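Local coordinates for putative sulfurtransferase DsrE (Allochromatium vinosum, PDB 2HY5), which probably acts as a sulfur-carrying sulfurtransferase, forming a complex with DsrF and DsrH that could take part in the oxidation of intracellular sulfur, at residues M75-A80 and F107-L112; L5-G10 and V37-D42. All blocks are in the same frame, centred on the assembly; numbering follows the deposited sequence.

How the interactions relate
Both interactions pair neighbouring strands of one parallel sheet, and the two contacts lie next to each other in it: strand 75-78 of interaction 1 runs beside the central strand 33-39 of interaction 2, joined by probable backbone hydrogen bonds from Val76 N to Val37 O and from Phe39 N to Val76 O. Interaction 2 is buried throughout and lies nearer the centre of the chain, whereas interaction 1 takes in the outermost strand 108-110 and is partly exposed on that flank. Beyond the strands their chemistry diverges. Strand 75-78 passes straight into a helix, with Cys78 as its N-cap, while 5-10 and 37-42 run on as polar loops that meet DsrF and, in part, a second copy of DsrE. Tyr40 bridges the two, its ring packing against Cys78 and Leu112.

Interaction 1 (M75-A80 and F107-L112); sequences MVVCVA and FRISGL
At the edge of the parallel sheet, strand 108-110 pairs with strand 75-78, which ends at Cys78, by similarity the residue that carries the persulfide intermediate. Arg108 N donates to Met75 O and Val77 N to Arg108 O (2.8 Å), each nearly along the carbonyl axis; Ser110 N then reaches Val77 O (2.9 Å). The last bond, Val79 N to Ser110 O, is more bent, 147° at the hydrogen, and its donor sits above the carbonyl plane, where the chain turns into helix 79-85 with Cys78 as N-cap. On one face Val76 CG2 lies against one side of the Arg108 guanidinium, toward its rim, 3.4 Å from NH2. With CG between the backbone N and the carbonyl carbon (chi1 71°) and the chain extended from there to NE, Arg108 runs alongside the valine; a salt bridge from NE to Asp74 and a hydrogen bond from NH2 to Gln114 fix its rotation. On the other face Ile109 CD1 presses unusually tightly on Val77 CB (3.5 Å), while Ile109 CG2 meets Val79 CB at the start of the helix. Met75, bent at chi2 and chi3, places SD 5.2 Å from the centroid of the Phe107 ring, an oblique Met-aromatic contact, and its CE packs 3.7 Å from Phe107 CE2. Cys78 SG touches Leu112 CD1 at 3.9 Å. Helix 60-71 packs on Met75 and Phe107 through Trp64, strand 33-39 bonds to the other side of strand 75-78, and Leu112 reaches Val28 of the DsrF chain.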
loop_
_atom_site.group_PDB
_atom_site.type_symbol
_atom_site.label_atom_id
_atom_site.label_comp_id
_atom_site.label_asym_id
_atom_site.label_seq_id
_atom_site.Cartn_x
_atom_site.Cartn_y
_atom_site.Cartn_z
ATOM N N MET A 75 3.011 -15.256 -19.365
ATOM C CA MET A 75 3.239 -14.281 -18.306
ATOM C C MET A 75 3.771 -13.017 -18.954
ATOM O O MET A 75 4.860 -13.016 -19.531
ATOM C CB MET A 75 4.260 -14.841 -17.324
ATOM C CG MET A 75 3.975 -16.275 -16.956
ATOM S SD MET A 75 3.435 -16.434 -15.262
ATOM C CE MET A 75 4.853 -16.707 -14.567
ATOM N N VAL A 76 3.000 -11.942 -18.849
ATOM C CA VAL A 76 3.371 -10.686 -19.475
ATOM C C VAL A 76 3.608 -9.564 -18.475
ATOM O O VAL A 76 2.849 -9.388 -17.517
ATOM C CB VAL A 76 2.275 -10.254 -20.478
ATOM C CG1 VAL A 76 2.734 -9.042 -21.286
ATOM C CG2 VAL A 76 1.937 -11.424 -21.397
ATOM N N VAL A 77 4.679 -8.815 -18.714
ATOM C CA VAL A 77 5.059 -7.680 -17.877
ATOM C C VAL A 77 4.927 -6.396 -18.692
ATOM O O VAL A 77 5.488 -6.283 -19.786
ATOM C CB VAL A 77 6.516 -7.835 -17.395
ATOM C CG1 VAL A 77 6.941 -6.619 -16.593
ATOM C CG2 VAL A 77 6.648 -9.107 -16.564
ATOM N N CYS A 78 4.180 -5.428 -18.163
ATOM C CA CYS A 78 3.968 -4.156 -18.846
ATOM C C CYS A 78 5.280 -3.410 -19.081
ATOM O O CYS A 78 6.034 -3.152 -18.142
ATOM C CB CYS A 78 3.033 -3.268 -18.029
ATOM S SG CYS A 78 2.771 -1.651 -18.776
ATOM N N VAL A 79 5.542 -3.046 -20.331
ATOM C CA VAL A 79 6.777 -2.342 -20.664
ATOM C C VAL A 79 6.891 -0.964 -20.013
ATOM O O VAL A 79 7.956 -0.592 -19.523
ATOM C CB VAL A 79 6.940 -2.195 -22.199
ATOM C CG1 VAL A 79 5.831 -1.322 -22.769
ATOM C CG2 VAL A 79 8.302 -1.609 -22.518
ATOM N N ALA A 80 5.794 -0.210 -20.006
ATOM C CA ALA A 80 5.781 1.130 -19.420
ATOM C C ALA A 80 6.102 1.075 -17.933
ATOM O O ALA A 80 6.960 1.813 -17.439
ATOM C CB ALA A 80 4.419 1.778 -19.637
ATOM N N PHE A 107 9.314 -14.905 -18.373
ATOM C CA PHE A 107 8.411 -13.769 -18.520
ATOM C C PHE A 107 8.739 -12.981 -19.784
ATOM O O PHE A 107 9.874 -12.992 -20.257
ATOM C CB PHE A 107 8.542 -12.813 -17.325
ATOM C CG PHE A 107 8.232 -13.434 -15.989
ATOM C CD1 PHE A 107 9.090 -14.368 -15.418
ATOM C CD2 PHE A 107 7.096 -13.047 -15.282
ATOM C CE1 PHE A 107 8.826 -14.896 -14.158
ATOM C CE2 PHE A 107 6.827 -13.568 -14.026
ATOM C CZ PHE A 107 7.692 -14.497 -13.463
ATOM N N ARG A 108 7.745 -12.291 -20.330
ATOM C CA ARG A 108 7.980 -11.466 -21.507
ATOM C C ARG A 108 7.474 -10.053 -21.255
ATOM O O ARG A 108 6.464 -9.861 -20.582
ATOM C CB ARG A 108 7.306 -12.064 -22.752
ATOM C CG ARG A 108 5.778 -11.999 -22.802
ATOM C CD ARG A 108 5.267 -12.698 -24.078
ATOM N NE ARG A 108 3.808 -12.711 -24.196
ATOM C CZ ARG A 108 3.083 -11.744 -24.755
ATOM N NH1 ARG A 108 3.670 -10.670 -25.263
ATOM N NH2 ARG A 108 1.761 -11.849 -24.800
ATOM N N ILE A 109 8.205 -9.067 -21.764
ATOM C CA ILE A 109 7.821 -7.664 -21.625
ATOM C C ILE A 109 7.019 -7.269 -22.854
ATOM O O ILE A 109 7.467 -7.459 -23.982
ATOM C CB ILE A 109 9.068 -6.744 -21.519
ATOM C CG1 ILE A 109 9.465 -6.550 -20.056
ATOM C CG2 ILE A 109 8.766 -5.374 -22.115
ATOM C CD1 ILE A 109 9.460 -7.794 -19.238
ATOM N N SER A 110 5.827 -6.728 -22.641
ATOM C CA SER A 110 5.000 -6.325 -23.764
ATOM C C SER A 110 4.112 -5.135 -23.429
ATOM O O SER A 110 4.153 -4.610 -22.316
ATOM C CB SER A 110 4.142 -7.501 -24.227
ATOM O OG SER A 110 3.580 -7.222 -25.494
ATOM N N GLY A 111 3.306 -4.722 -24.402
ATOM C CA GLY A 111 2.424 -3.584 -24.215
ATOM C C GLY A 111 1.208 -3.809 -23.337
ATOM O O GLY A 111 0.744 -4.936 -23.145
ATOM N N LEU A 112 0.683 -2.706 -22.811
ATOM C CA LEU A 112 -0.481 -2.734 -21.944
ATOM C C LEU A 112 -1.682 -3.282 -22.713
ATOM O O LEU A 112 -2.639 -3.788 -22.120
ATOM C CB LEU A 112 -0.764 -1.315 -21.437
ATOM C CG LEU A 112 -1.629 -1.119 -20.191
ATOM C CD1 LEU A 112 -1.132 -2.009 -19.063
ATOM C CD2 LEU A 112 -1.575 0.353 -19.774
#

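Interaction 2 (L5-G10 and V37-D42)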
loop_
_atom_site.group_PDB
_atom_site.type_symbol
_atom_site.label_atom_id
_atom_site.label_comp_id
_atom_site.label_asym_id
_atom_site.label_seq_id
_atom_site.Cartn_x
_atom_site.Cartn_y
_atom_site.Cartn_z
ATOM N N LEU A 5 -5.618 -12.903 -15.508
ATOM C CA LEU A 5 -5.228 -12.504 -14.156
ATOM C C LEU A 5 -4.323 -11.284 -14.199
ATOM O O LEU A 5 -3.390 -11.223 -14.991
ATOM C CB LEU A 5 -4.498 -13.646 -13.442
ATOM C CG LEU A 5 -5.229 -14.987 -13.338
ATOM C CD1 LEU A 5 -4.396 -15.944 -12.498
ATOM C CD2 LEU A 5 -6.605 -14.800 -12.719
ATOM N N GLN A 6 -4.609 -10.315 -13.337
ATOM C CA GLN A 6 -3.833 -9.087 -13.262
ATOM C C GLN A 6 -3.256 -8.987 -11.853
ATOM O O GLN A 6 -3.983 -9.152 -10.875
ATOM C CB GLN A 6 -4.741 -7.884 -13.545
ATOM C CG GLN A 6 -4.003 -6.556 -13.708
ATOM C CD GLN A 6 -4.961 -5.378 -13.812
ATOM O OE1 GLN A 6 -5.999 -5.462 -14.473
ATOM N NE2 GLN A 6 -4.594 -4.259 -13.191
ATOM N N ILE A 7 -1.951 -8.739 -11.758
ATOM C CA ILE A 7 -1.275 -8.614 -10.468
ATOM C C ILE A 7 -0.643 -7.225 -10.423
ATOM O O ILE A 7 0.183 -6.889 -11.270
ATOM C CB ILE A 7 -0.206 -9.717 -10.309
ATOM C CG1 ILE A 7 -0.894 -11.090 -10.363
ATOM C CG2 ILE A 7 0.537 -9.556 -8.985
ATOM C CD1 ILE A 7 0.047 -12.257 -10.413
ATOM N N ASN A 8 -1.038 -6.426 -9.431
ATOM C CA ASN A 8 -0.575 -5.043 -9.311
ATOM C C ASN A 8 0.493 -4.721 -8.282
ATOM O O ASN A 8 0.922 -3.568 -8.189
ATOM C CB ASN A 8 -1.756 -4.116 -9.016
ATOM C CG ASN A 8 -2.882 -4.253 -10.018
ATOM O OD1 ASN A 8 -2.660 -4.564 -11.186
ATOM N ND2 ASN A 8 -4.100 -3.986 -9.569
ATOM N N GLU A 9 0.919 -5.705 -7.505
ATOM C CA GLU A 9 1.910 -5.434 -6.475
ATOM C C GLU A 9 3.153 -6.286 -6.575
ATOM O O GLU A 9 3.126 -7.390 -7.119
ATOM C CB GLU A 9 1.282 -5.630 -5.098
ATOM C CG GLU A 9 -0.008 -4.865 -4.901
ATOM C CD GLU A 9 0.144 -3.376 -5.150
ATOM O OE1 GLU A 9 1.228 -2.830 -4.852
ATOM O OE2 GLU A 9 -0.828 -2.750 -5.625
ATOM N N GLY A 10 4.241 -5.763 -6.019
ATOM C CA GLY A 10 5.501 -6.475 -6.034
ATOM C C GLY A 10 5.501 -7.682 -5.115
ATOM O O GLY A 10 4.661 -7.791 -4.215
ATOM N N VAL A 37 -1.351 -13.997 -17.670
ATOM C CA VAL A 37 -1.095 -13.472 -16.337
ATOM C C VAL A 37 -0.378 -12.168 -16.652
ATOM O O VAL A 37 0.715 -12.174 -17.222
ATOM C CB VAL A 37 -0.157 -14.387 -15.522
ATOM C CG1 VAL A 37 0.038 -13.813 -14.124
ATOM C CG2 VAL A 37 -0.737 -15.786 -15.435
ATOM N N PHE A 38 -1.003 -11.053 -16.302
ATOM C CA PHE A 38 -0.435 -9.751 -16.602
ATOM C C PHE A 38 0.020 -9.004 -15.355
ATOM O O PHE A 38 -0.752 -8.820 -14.417
ATOM C CB PHE A 38 -1.465 -8.918 -17.369
ATOM C CG PHE A 38 -0.896 -7.684 -17.997
ATOM C CD1 PHE A 38 -0.719 -6.523 -17.253
ATOM C CD2 PHE A 38 -0.504 -7.693 -19.332
ATOM C CE1 PHE A 38 -0.159 -5.386 -17.829
ATOM C CE2 PHE A 38 0.058 -6.564 -19.921
ATOM C CZ PHE A 38 0.233 -5.407 -19.169
ATOM N N PHE A 39 1.284 -8.591 -15.349
ATOM C CA PHE A 39 1.837 -7.861 -14.217
ATOM C C PHE A 39 1.898 -6.375 -14.535
ATOM O O PHE A 39 2.500 -5.965 -15.530
ATOM C CB PHE A 39 3.228 -8.395 -13.865
ATOM C CG PHE A 39 3.235 -9.848 -13.481
ATOM C CD1 PHE A 39 3.347 -10.839 -14.449
ATOM C CD2 PHE A 39 3.093 -10.226 -12.155
ATOM C CE1 PHE A 39 3.323 -12.191 -14.097
ATOM C CE2 PHE A 39 3.069 -11.571 -11.793
ATOM C CZ PHE A 39 3.180 -12.553 -12.767
ATOM N N TYR A 40 1.260 -5.574 -13.685
ATOM C CA TYR A 40 1.203 -4.127 -13.868
ATOM C C TYR A 40 1.613 -3.419 -12.573
ATOM O O TYR A 40 1.687 -4.049 -11.522
ATOM C CB TYR A 40 -0.218 -3.716 -14.272
ATOM C CG TYR A 40 -0.316 -2.332 -14.864
ATOM C CD1 TYR A 40 0.635 -1.877 -15.780
ATOM C CD2 TYR A 40 -1.370 -1.480 -14.531
ATOM C CE1 TYR A 40 0.540 -0.612 -16.348
ATOM C CE2 TYR A 40 -1.475 -0.212 -15.098
ATOM C CZ TYR A 40 -0.517 0.216 -16.005
ATOM O OH TYR A 40 -0.607 1.467 -16.576
ATOM N N HIS A 41 1.864 -2.114 -12.649
ATOM C CA HIS A 41 2.305 -1.347 -11.477
ATOM C C HIS A 41 3.534 -2.067 -10.902
ATOM O O HIS A 41 4.335 -2.621 -11.654
ATOM C CB HIS A 41 1.205 -1.281 -10.407
ATOM C CG HIS A 41 -0.101 -0.731 -10.894
ATOM N ND1 HIS A 41 -0.237 0.540 -11.409
ATOM C CD2 HIS A 41 -1.346 -1.269 -10.900
ATOM C CE1 HIS A 41 -1.503 0.762 -11.710
ATOM N NE2 HIS A 41 -2.198 -0.321 -11.409
ATOM N N ASP A 42 3.681 -2.066 -9.578
ATOM C CA ASP A 42 4.808 -2.747 -8.935
ATOM C C ASP A 42 4.773 -4.249 -9.212
ATOM O O ASP A 42 5.720 -4.970 -8.901
ATOM C CB ASP A 42 4.793 -2.511 -7.422
ATOM C CG ASP A 42 5.593 -1.291 -7.010
ATOM O OD1 ASP A 42 6.131 -0.595 -7.899
ATOM O OD2 ASP A 42 5.686 -1.030 -5.790
HETATM O O HOH W 1 4.915 -3.440 -4.251
#
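Phe38 N points almost straight at Leu5 O (2.7 Å, 179° at the hydrogen), and the bonds from Ile7 N to Phe38 O and from Tyr40 N to Ile7 O continue the parallel pairing. Ile7 and Phe39 lie side by side on one face; Ile7 CG1, anti to the carbonyl carbon, sends CD1 obliquely onto the Phe39 ring, 3.4 Å from CE2, and toward Val37 CG1. On the other face Gln6 is extended, with CG anti to the backbone N (chi1 -171°), so that NE2 reaches a lone pair of Asn8 OD1 at 2.8 Å. This bond steadies the Asn8 amide, which stands nearly upright to the His41 ring (84° between planes). Asn8 CB and CG abut the edge of that ring, CB lying 3.4 Å from CD2, while Tyr40 CD2 sits over the centre of one ring face. His41 ND1 is hydrogen-bonded to the Glu24 carboxylate of the DsrF chain and Tyr40 OH to the backbone carbonyl oxygen of the same residue. An alanine at Asn8 would probably loosen both the Gln6 amide and the His41 ring, since the acceptor OD1 and the CG at the imidazole edge would be gone. Farther on, a water accepts from Gly10 N and donates to Asp42 OD2 (3.0 Å), and Asp42 OD1 forms a salt bridge with Arg85. The arrangement is that of a right-handed beta-alpha-beta unit, strands 2-7 and 33-39 joined through helix 16-29, with polar loops following the C-terminal strand ends.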